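Local atomic coordinates of CRISPR-associated endoribonuclease Cas6 1 (PDB entry 5YI6), a protein that probably cleaves CRISPR repeat RNA as a Cas6-family endoribonuclease, processing CRISPR transcripts into crRNA for defence against mobile genetic elements. Residues His23-Ile31 and Phe54-Ile62; Ser132-Ile140 and Leu146-Asn154. All coordinates share one frame; numbering follows the deposited sequence.

Interaction 1: His23-Ile31 and Phe54-Ile62; sequences HQYYLASAI and FFTFSLLQI
His23 and Leu60 form the one hydrogen bond between the two segments: the backbone N of Leu60 donates to NE2 of His23 over 3.0 Å, tilted 23° from the ring plane. The imidazole is held at its other nitrogen too, where ND1 bonds to Pro20 O. Its CG lies between the backbone N and the carbonyl carbon (chi1 74°), which directs NE2 at the backbone N of Leu60, and Leu60 CD1 packs 3.7 Å from His23 CD2. The remaining contact is mostly apolar. Ile31 covers one face of the Phe57 ring, with CG1 4.2 Å from the ring centroid in a CH-pi contact, while CA of Ala28 meets the ring edge at CZ. The side chains of Leu27 and Phe57 run antiparallel, Leu27 CG lying 3.9 Å from Phe57 CE1. Leu59 CD2 meets Gln24 CG at 3.4 Å; the amide NE2 of Gln24 is engaged by Met232 O. Helix 23-35, which also carries Tyr32, the probable proton acceptor, close to Ile31, thus packs against strand 56-57 and the residues that follow, through Leu60. That strand is outermost in a five-stranded antiparallel sheet, bonded to strand 78-85, and Val106 of strand 103-106 touches Leu27.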
loop_
_atom_site.group_PDB
_atom_site.type_symbol
_atom_site.label_atom_id
_atom_site.label_comp_id
_atom_site.label_asym_id
_atom_site.label_seq_id
_atom_site.Cartn_x
_atom_site.Cartn_y
_atom_site.Cartn_z
ATOM N N HIS A 23 5.513 10.084 -7.801
ATOM C CA HIS A 23 6.084 8.792 -8.164
ATOM C C HIS A 23 5.129 7.615 -7.976
ATOM O O HIS A 23 5.422 6.548 -8.508
ATOM C CB HIS A 23 7.359 8.488 -7.355
ATOM C CG HIS A 23 7.104 8.124 -5.930
ATOM N ND1 HIS A 23 7.081 9.062 -4.915
ATOM C CD2 HIS A 23 6.899 6.921 -5.337
ATOM C CE1 HIS A 23 6.838 8.453 -3.766
ATOM N NE2 HIS A 23 6.715 7.155 -3.996
ATOM N N GLN A 24 4.069 7.741 -7.168
ATOM C CA GLN A 24 3.309 6.531 -6.812
ATOM C C GLN A 24 2.804 5.808 -8.055
ATOM O O GLN A 24 2.836 4.578 -8.124
ATOM C CB GLN A 24 2.136 6.872 -5.887
ATOM C CG GLN A 24 1.511 5.633 -5.145
ATOM C CD GLN A 24 0.648 4.753 -6.015
ATOM O OE1 GLN A 24 0.014 5.227 -6.984
ATOM N NE2 GLN A 24 0.594 3.446 -5.672
ATOM N N TYR A 25 2.307 6.559 -9.041
ATOM C CA TYR A 25 1.767 5.943 -10.259
ATOM C C TYR A 25 2.817 5.083 -10.973
ATOM O O TYR A 25 2.529 3.947 -11.431
ATOM C CB TYR A 25 1.250 7.058 -11.155
ATOM C CG TYR A 25 0.759 6.625 -12.511
ATOM C CD1 TYR A 25 -0.474 6.016 -12.647
ATOM C CD2 TYR A 25 1.518 6.860 -13.655
ATOM C CE1 TYR A 25 -0.943 5.634 -13.889
ATOM C CE2 TYR A 25 1.051 6.490 -14.906
ATOM C CZ TYR A 25 -0.182 5.868 -15.010
ATOM O OH TYR A 25 -0.686 5.490 -16.241
ATOM N N TYR A 26 4.054 5.596 -11.058
ATOM C CA TYR A 26 5.147 4.858 -11.701
ATOM C C TYR A 26 5.632 3.702 -10.851
ATOM O O TYR A 26 6.037 2.656 -11.390
ATOM C CB TYR A 26 6.305 5.816 -12.006
ATOM C CG TYR A 26 5.779 6.943 -12.842
ATOM C CD1 TYR A 26 5.590 6.772 -14.203
ATOM C CD2 TYR A 26 5.428 8.166 -12.270
ATOM C CE1 TYR A 26 5.075 7.792 -14.985
ATOM C CE2 TYR A 26 4.910 9.203 -13.056
ATOM C CZ TYR A 26 4.743 8.999 -14.408
ATOM O OH TYR A 26 4.233 10.000 -15.195
ATOM N N LEU A 27 5.601 3.872 -9.528
ATOM C CA LEU A 27 5.931 2.778 -8.627
ATOM C C LEU A 27 4.947 1.627 -8.807
ATOM O O LEU A 27 5.341 0.465 -8.944
ATOM C CB LEU A 27 5.899 3.305 -7.177
ATOM C CG LEU A 27 5.965 2.247 -6.072
ATOM C CD1 LEU A 27 7.340 1.476 -6.095
ATOM C CD2 LEU A 27 5.756 2.908 -4.693
ATOM N N ALA A 28 3.652 1.952 -8.841
ATOM C CA ALA A 28 2.618 0.929 -8.994
ATOM C C ALA A 28 2.808 0.183 -10.291
ATOM O O ALA A 28 2.694 -1.044 -10.327
ATOM C CB ALA A 28 1.207 1.575 -8.983
ATOM N N SER A 29 3.077 0.922 -11.383
ATOM C CA SER A 29 3.369 0.272 -12.662
ATOM C C SER A 29 4.594 -0.647 -12.557
ATOM O O SER A 29 4.598 -1.761 -13.091
ATOM C CB SER A 29 3.594 1.348 -13.740
ATOM O OG SER A 29 3.998 0.762 -14.957
ATOM N N ALA A 30 5.649 -0.196 -11.882
ATOM C CA ALA A 30 6.856 -1.024 -11.769
ATOM C C ALA A 30 6.578 -2.311 -11.001
ATOM O O ALA A 30 7.048 -3.393 -11.381
ATOM C CB ALA A 30 7.972 -0.231 -11.079
ATOM N N ILE A 31 5.807 -2.210 -9.920
ATOM C CA ILE A 31 5.507 -3.406 -9.123
ATOM C C ILE A 31 4.656 -4.371 -9.941
ATOM O O ILE A 31 4.913 -5.588 -9.972
ATOM C CB ILE A 31 4.820 -3.013 -7.802
ATOM C CG1 ILE A 31 5.807 -2.262 -6.868
ATOM C CG2 ILE A 31 4.188 -4.252 -7.128
ATOM C CD1 ILE A 31 7.046 -3.078 -6.500
ATOM N N PHE A 54 -4.733 -9.361 -2.715
ATOM C CA PHE A 54 -4.750 -9.151 -1.261
ATOM C C PHE A 54 -3.352 -8.853 -0.739
ATOM O O PHE A 54 -2.778 -9.620 0.022
ATOM C CB PHE A 54 -5.360 -10.367 -0.564
ATOM C CG PHE A 54 -6.791 -10.581 -0.971
ATOM C CD1 PHE A 54 -7.786 -9.734 -0.496
ATOM C CD2 PHE A 54 -7.127 -11.614 -1.857
ATOM C CE1 PHE A 54 -9.134 -9.903 -0.900
ATOM C CE2 PHE A 54 -8.468 -11.800 -2.240
ATOM C CZ PHE A 54 -9.463 -10.956 -1.764
ATOM N N PHE A 55 -2.809 -7.720 -1.197
ATOM C CA PHE A 55 -1.528 -7.226 -0.696
ATOM C C PHE A 55 -1.522 -5.722 -0.897
ATOM O O PHE A 55 -2.359 -5.173 -1.627
ATOM C CB PHE A 55 -0.316 -7.877 -1.383
ATOM C CG PHE A 55 -0.094 -7.468 -2.827
ATOM C CD1 PHE A 55 0.837 -6.457 -3.158
ATOM C CD2 PHE A 55 -0.812 -8.068 -3.850
ATOM C CE1 PHE A 55 1.037 -6.069 -4.503
ATOM C CE2 PHE A 55 -0.620 -7.700 -5.198
ATOM C CZ PHE A 55 0.314 -6.689 -5.525
ATOM N N THR A 56 -0.584 -5.050 -0.238
ATOM C CA THR A 56 -0.457 -3.603 -0.422
ATOM C C THR A 56 1.020 -3.217 -0.383
ATOM O O THR A 56 1.878 -4.029 -0.057
ATOM C CB THR A 56 -1.257 -2.810 0.637
ATOM O OG1 THR A 56 -1.202 -1.401 0.324
ATOM C CG2 THR A 56 -0.706 -3.072 2.103
ATOM N N PHE A 57 1.322 -1.960 -0.755
ATOM C CA PHE A 57 2.664 -1.469 -0.574
ATOM C C PHE A 57 2.593 0.038 -0.361
ATOM O O PHE A 57 1.575 0.694 -0.651
ATOM C CB PHE A 57 3.605 -1.859 -1.737
ATOM C CG PHE A 57 3.068 -1.539 -3.124
ATOM C CD1 PHE A 57 3.412 -0.335 -3.764
ATOM C CD2 PHE A 57 2.281 -2.483 -3.812
ATOM C CE1 PHE A 57 2.934 -0.058 -5.063
ATOM C CE2 PHE A 57 1.779 -2.209 -5.098
ATOM C CZ PHE A 57 2.126 -1.000 -5.733
ATOM N N SER A 58 3.682 0.569 0.167
ATOM C CA SER A 58 3.736 1.969 0.579
ATOM C C SER A 58 4.222 2.842 -0.584
ATOM O O SER A 58 4.604 2.356 -1.647
ATOM C CB SER A 58 4.698 2.113 1.778
ATOM O OG SER A 58 6.045 1.929 1.344
ATOM N N LEU A 59 4.204 4.165 -0.361
ATOM C CA LEU A 59 5.034 5.057 -1.150
ATOM C C LEU A 59 6.505 4.776 -0.833
ATOM O O LEU A 59 6.829 4.204 0.211
ATOM C CB LEU A 59 4.731 6.510 -0.817
ATOM C CG LEU A 59 3.262 6.943 -0.812
ATOM C CD1 LEU A 59 3.145 8.405 -0.343
ATOM C CD2 LEU A 59 2.754 6.775 -2.169
ATOM N N LEU A 60 7.397 5.268 -1.700
ATOM C CA LEU A 60 8.830 5.218 -1.387
ATOM C C LEU A 60 9.107 6.139 -0.214
ATOM O O LEU A 60 8.688 7.299 -0.212
ATOM C CB LEU A 60 9.665 5.626 -2.611
ATOM C CG LEU A 60 9.621 4.626 -3.784
ATOM C CD1 LEU A 60 10.228 5.215 -5.087
ATOM C CD2 LEU A 60 10.333 3.279 -3.428
ATOM N N GLN A 61 9.778 5.622 0.803
ATOM C CA GLN A 61 10.071 6.397 1.998
ATOM C C GLN A 61 11.537 6.794 1.993
ATOM O O GLN A 61 12.405 5.960 1.737
ATOM C CB GLN A 61 9.789 5.585 3.271
ATOM C CG GLN A 61 8.340 4.981 3.320
ATOM C CD GLN A 61 7.252 6.017 3.556
ATOM O OE1 GLN A 61 7.354 6.816 4.489
ATOM N NE2 GLN A 61 6.179 5.997 2.724
ATOM N N ILE A 62 11.817 8.050 2.330
ATOM C CA ILE A 62 13.188 8.557 2.367
ATOM C C ILE A 62 13.471 9.060 3.773
ATOM O O ILE A 62 12.680 9.834 4.322
ATOM C CB ILE A 62 13.413 9.683 1.345
ATOM C CG1 ILE A 62 13.135 9.175 -0.065
ATOM C CG2 ILE A 62 14.856 10.318 1.523
ATOM C CD1 ILE A 62 13.243 10.253 -1.107
#

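Interaction 2: Ser132-Ile140 and Leu146-Asn154; sequences SPIYLKTMI and LKTYDLLPN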
loop_
_atom_site.group_PDB
_atom_site.type_symbol
_atom_site.label_atom_id
_atom_site.label_comp_id
_atom_site.label_asym_id
_atom_site.label_seq_id
_atom_site.Cartn_x
_atom_site.Cartn_y
_atom_site.Cartn_z
ATOM N N SER A 132 0.765 4.589 2.566
ATOM C CA SER A 132 0.229 4.969 1.275
ATOM C C SER A 132 -1.233 5.356 1.535
ATOM O O SER A 132 -1.885 4.784 2.441
ATOM C CB SER A 132 0.343 3.873 0.209
ATOM O OG SER A 132 -0.155 2.620 0.659
ATOM N N PRO A 133 -1.744 6.370 0.852
ATOM C CA PRO A 133 -3.059 6.912 1.244
ATOM C C PRO A 133 -4.191 5.939 0.906
ATOM O O PRO A 133 -4.068 5.072 0.037
ATOM C CB PRO A 133 -3.173 8.215 0.439
ATOM C CG PRO A 133 -2.313 8.009 -0.787
ATOM C CD PRO A 133 -1.117 7.145 -0.246
ATOM N N ILE A 134 -5.331 6.135 1.600
ATOM C CA ILE A 134 -6.495 5.245 1.513
ATOM C C ILE A 134 -7.420 5.744 0.423
ATOM O O ILE A 134 -7.752 6.936 0.365
ATOM C CB ILE A 134 -7.214 5.149 2.869
ATOM C CG1 ILE A 134 -6.346 4.327 3.829
ATOM C CG2 ILE A 134 -8.670 4.542 2.742
ATOM C CD1 ILE A 134 -6.720 4.499 5.300
ATOM N N TYR A 135 -7.817 4.825 -0.443
ATOM C CA TYR A 135 -8.746 5.082 -1.523
ATOM C C TYR A 135 -10.057 4.397 -1.189
ATOM O O TYR A 135 -10.069 3.221 -0.814
ATOM C CB TYR A 135 -8.170 4.551 -2.835
ATOM C CG TYR A 135 -9.075 4.683 -4.032
ATOM C CD1 TYR A 135 -9.474 5.925 -4.495
ATOM C CD2 TYR A 135 -9.485 3.563 -4.740
ATOM C CE1 TYR A 135 -10.309 6.047 -5.649
ATOM C CE2 TYR A 135 -10.306 3.680 -5.869
ATOM C CZ TYR A 135 -10.696 4.926 -6.318
ATOM O OH TYR A 135 -11.489 5.052 -7.432
ATOM N N LEU A 136 -11.167 5.127 -1.334
ATOM C CA LEU A 136 -12.458 4.541 -1.005
ATOM C C LEU A 136 -13.493 5.238 -1.878
ATOM O O LEU A 136 -13.557 6.460 -1.856
ATOM C CB LEU A 136 -12.761 4.741 0.474
ATOM C CG LEU A 136 -13.893 3.893 1.031
ATOM C CD1 LEU A 136 -13.551 2.388 1.046
ATOM C CD2 LEU A 136 -14.256 4.431 2.422
ATOM N N LYS A 137 -14.232 4.490 -2.677
ATOM C CA LYS A 137 -15.091 5.156 -3.655
ATOM C C LYS A 137 -16.502 4.589 -3.589
ATOM O O LYS A 137 -16.740 3.495 -3.074
ATOM C CB LYS A 137 -14.506 5.020 -5.071
ATOM C CG LYS A 137 -14.476 3.559 -5.501
ATOM C CD LYS A 137 -14.102 3.354 -6.935
ATOM C CE LYS A 137 -14.236 1.885 -7.271
ATOM N NZ LYS A 137 -15.534 1.373 -6.755
ATOM N N THR A 138 -17.445 5.357 -4.140
ATOM C CA THR A 138 -18.813 4.869 -4.287
ATOM C C THR A 138 -19.367 5.469 -5.571
ATOM O O THR A 138 -18.915 6.519 -6.015
ATOM C CB THR A 138 -19.673 5.202 -3.036
ATOM O OG1 THR A 138 -20.961 4.588 -3.138
ATOM C CG2 THR A 138 -19.848 6.689 -2.840
ATOM N N MET A 139 -20.313 4.786 -6.199
ATOM C CA MET A 139 -20.834 5.268 -7.477
ATOM C C MET A 139 -22.075 6.122 -7.214
ATOM O O MET A 139 -22.870 5.814 -6.328
ATOM C CB MET A 139 -21.156 4.089 -8.404
ATOM C CG MET A 139 -19.998 3.105 -8.578
ATOM S SD MET A 139 -18.561 3.944 -9.291
ATOM C CE MET A 139 -19.270 4.324 -10.921
ATOM N N ILE A 140 -22.215 7.222 -7.945
ATOM C CA ILE A 140 -23.348 8.120 -7.737
ATOM C C ILE A 140 -23.913 8.544 -9.083
ATOM O O ILE A 140 -23.171 8.794 -10.038
ATOM C CB ILE A 140 -22.973 9.362 -6.926
ATOM C CG1 ILE A 140 -21.822 10.067 -7.630
ATOM C CG2 ILE A 140 -22.655 8.976 -5.503
ATOM C CD1 ILE A 140 -21.360 11.233 -6.913
ATOM N N LEU A 146 -23.622 8.101 -14.476
ATOM C CA LEU A 146 -23.023 7.489 -13.296
ATOM C C LEU A 146 -21.548 7.866 -13.189
ATOM O O LEU A 146 -20.795 7.741 -14.159
ATOM C CB LEU A 146 -23.177 5.971 -13.363
ATOM C CG LEU A 146 -22.851 5.195 -12.089
ATOM C CD1 LEU A 146 -23.887 5.458 -11.001
ATOM C CD2 LEU A 146 -22.738 3.722 -12.408
ATOM N N LYS A 147 -21.132 8.342 -12.016
ATOM C CA LYS A 147 -19.756 8.787 -11.817
ATOM C C LYS A 147 -19.195 8.181 -10.534
ATOM O O LYS A 147 -19.933 7.710 -9.662
ATOM C CB LYS A 147 -19.657 10.325 -11.746
ATOM C CG LYS A 147 -20.241 11.078 -12.966
ATOM C CD LYS A 147 -19.534 10.685 -14.256
ATOM C CE LYS A 147 -20.099 11.448 -15.456
ATOM N NZ LYS A 147 -19.512 10.983 -16.740
ATOM N N THR A 148 -17.866 8.224 -10.410
ATOM C CA THR A 148 -17.198 7.728 -9.213
ATOM C C THR A 148 -16.959 8.875 -8.238
ATOM O O THR A 148 -16.336 9.881 -8.597
ATOM C CB THR A 148 -15.856 7.071 -9.581
ATOM O OG1 THR A 148 -16.069 6.035 -10.549
ATOM C CG2 THR A 148 -15.235 6.472 -8.344
ATOM N N TYR A 149 -17.423 8.719 -6.996
ATOM C CA TYR A 149 -17.201 9.689 -5.934
ATOM C C TYR A 149 -16.140 9.116 -4.996
ATOM O O TYR A 149 -16.259 7.965 -4.562
ATOM C CB TYR A 149 -18.497 9.956 -5.131
ATOM C CG TYR A 149 -18.335 11.053 -4.120
ATOM C CD1 TYR A 149 -18.531 12.377 -4.475
ATOM C CD2 TYR A 149 -17.940 10.781 -2.822
ATOM C CE1 TYR A 149 -18.363 13.394 -3.573
ATOM C CE2 TYR A 149 -17.759 11.792 -1.914
ATOM C CZ TYR A 149 -17.970 13.099 -2.286
ATOM O OH TYR A 149 -17.770 14.117 -1.374
ATOM N N ASP A 150 -15.144 9.920 -4.660
ATOM C CA ASP A 150 -14.068 9.489 -3.756
ATOM C C ASP A 150 -14.414 9.899 -2.327
ATOM O O ASP A 150 -14.455 11.091 -2.012
ATOM C CB ASP A 150 -12.744 10.107 -4.199
ATOM C CG ASP A 150 -12.329 9.655 -5.577
ATOM O OD1 ASP A 150 -12.747 8.562 -6.004
ATOM O OD2 ASP A 150 -11.590 10.407 -6.237
ATOM N N LEU A 151 -14.662 8.915 -1.461
ATOM C CA LEU A 151 -14.964 9.201 -0.068
ATOM C C LEU A 151 -13.706 9.569 0.706
ATOM O O LEU A 151 -12.657 8.917 0.575
ATOM C CB LEU A 151 -15.605 7.982 0.588
ATOM C CG LEU A 151 -16.964 7.606 -0.016
ATOM C CD1 LEU A 151 -17.423 6.253 0.505
ATOM C CD2 LEU A 151 -17.973 8.724 0.297
ATOM N N LEU A 152 -13.821 10.623 1.530
ATOM C CA LEU A 152 -12.806 11.078 2.473
ATOM C C LEU A 152 -13.405 11.084 3.877
ATOM O O LEU A 152 -14.640 11.043 4.001
ATOM C CB LEU A 152 -12.342 12.480 2.071
ATOM C CG LEU A 152 -11.813 12.529 0.629
ATOM C CD1 LEU A 152 -11.583 13.980 0.204
ATOM C CD2 LEU A 152 -10.524 11.697 0.507
ATOM N N PRO A 153 -12.599 11.186 4.950
ATOM C CA PRO A 153 -13.169 11.084 6.306
ATOM C C PRO A 153 -14.239 12.108 6.642
ATOM O O PRO A 153 -15.032 11.861 7.559
ATOM C CB PRO A 153 -11.943 11.247 7.217
ATOM C CG PRO A 153 -10.823 10.684 6.391
ATOM C CD PRO A 153 -11.116 11.149 4.986
ATOM N N ASN A 154 -14.290 13.238 5.949
ATOM C CA ASN A 154 -15.359 14.177 6.235
ATOM C C ASN A 154 -16.661 13.825 5.522
ATOM O O ASN A 154 -17.654 14.529 5.732
ATOM C CB ASN A 154 -14.925 15.618 5.918
ATOM C CG ASN A 154 -14.433 15.818 4.489
ATOM O OD1 ASN A 154 -14.228 14.892 3.734
ATOM N ND2 ASN A 154 -14.251 17.069 4.126
HETATM O O HOH W 1 -10.136 7.964 1.514
HETATM O O HOH W 2 -10.842 8.052 -1.479
#
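Met139 and Thr148 cross obliquely on one face of a two-stranded antiparallel hairpin. Bends at chi2 and chi3 fold the methionine over its neighbour, leaving SD 3.5 Å from Thr148 OG1 and CE 3.8 Å from Leu146 CD2. The other branch of Thr148, CG2, is anti to the backbone N (chi1 -56° for OG1) and lies against the aliphatic chain of Lys137, 3.6 Å from CD. On the same face, Asp150 OD1 approaches CE1 of Tyr135 at 3.5 Å, ring and carboxylate planes 66° apart; Asp150 OD2 accepts from Arg203 N. The opposite face carries Ile140 CD1, set 3.6 Å from Tyr149 CB, and Thr138 CG2, which packs on Leu151. Paired backbone bonds join Thr138 with Tyr149 and Ile140 with Lys147. Beyond the strands, Leu151 N still reaches Leu136 O at 2.7 Å, though bent to 143°, and two waters bridge Leu151 O to Ile134 O and Leu136 N as the chains diverge. At this base Leu136 and Leu151 pack on Asn161 of helix 158-174, while Tyr135 and Asp150 rest on Cys202 of strand 201-213; the hairpin extends from there.

How the interactions relate
Interaction 1 is a buried contact near the centre of the chain, whereas the centre of interaction 2 is about 16 Å from that of the chain; it is partly buried, its four exposed touching residues all on the strands. Their chemistry differs too: interaction 1 depends on apolar side chains around an aromatic ring with one hydrogen bond across, while interaction 2 is organised mainly by repeated backbone pairing and water bridges. They share no helix or strand and belong to the N-terminal and C-terminal parts of Cas6 respectively, yet they touch: Ser132 OG probably bonds to Phe57 O, and Ser132 CB packs on Ser58 and Leu59. Segment 132-140 therefore links two contacts whose centres are about 20 Å apart.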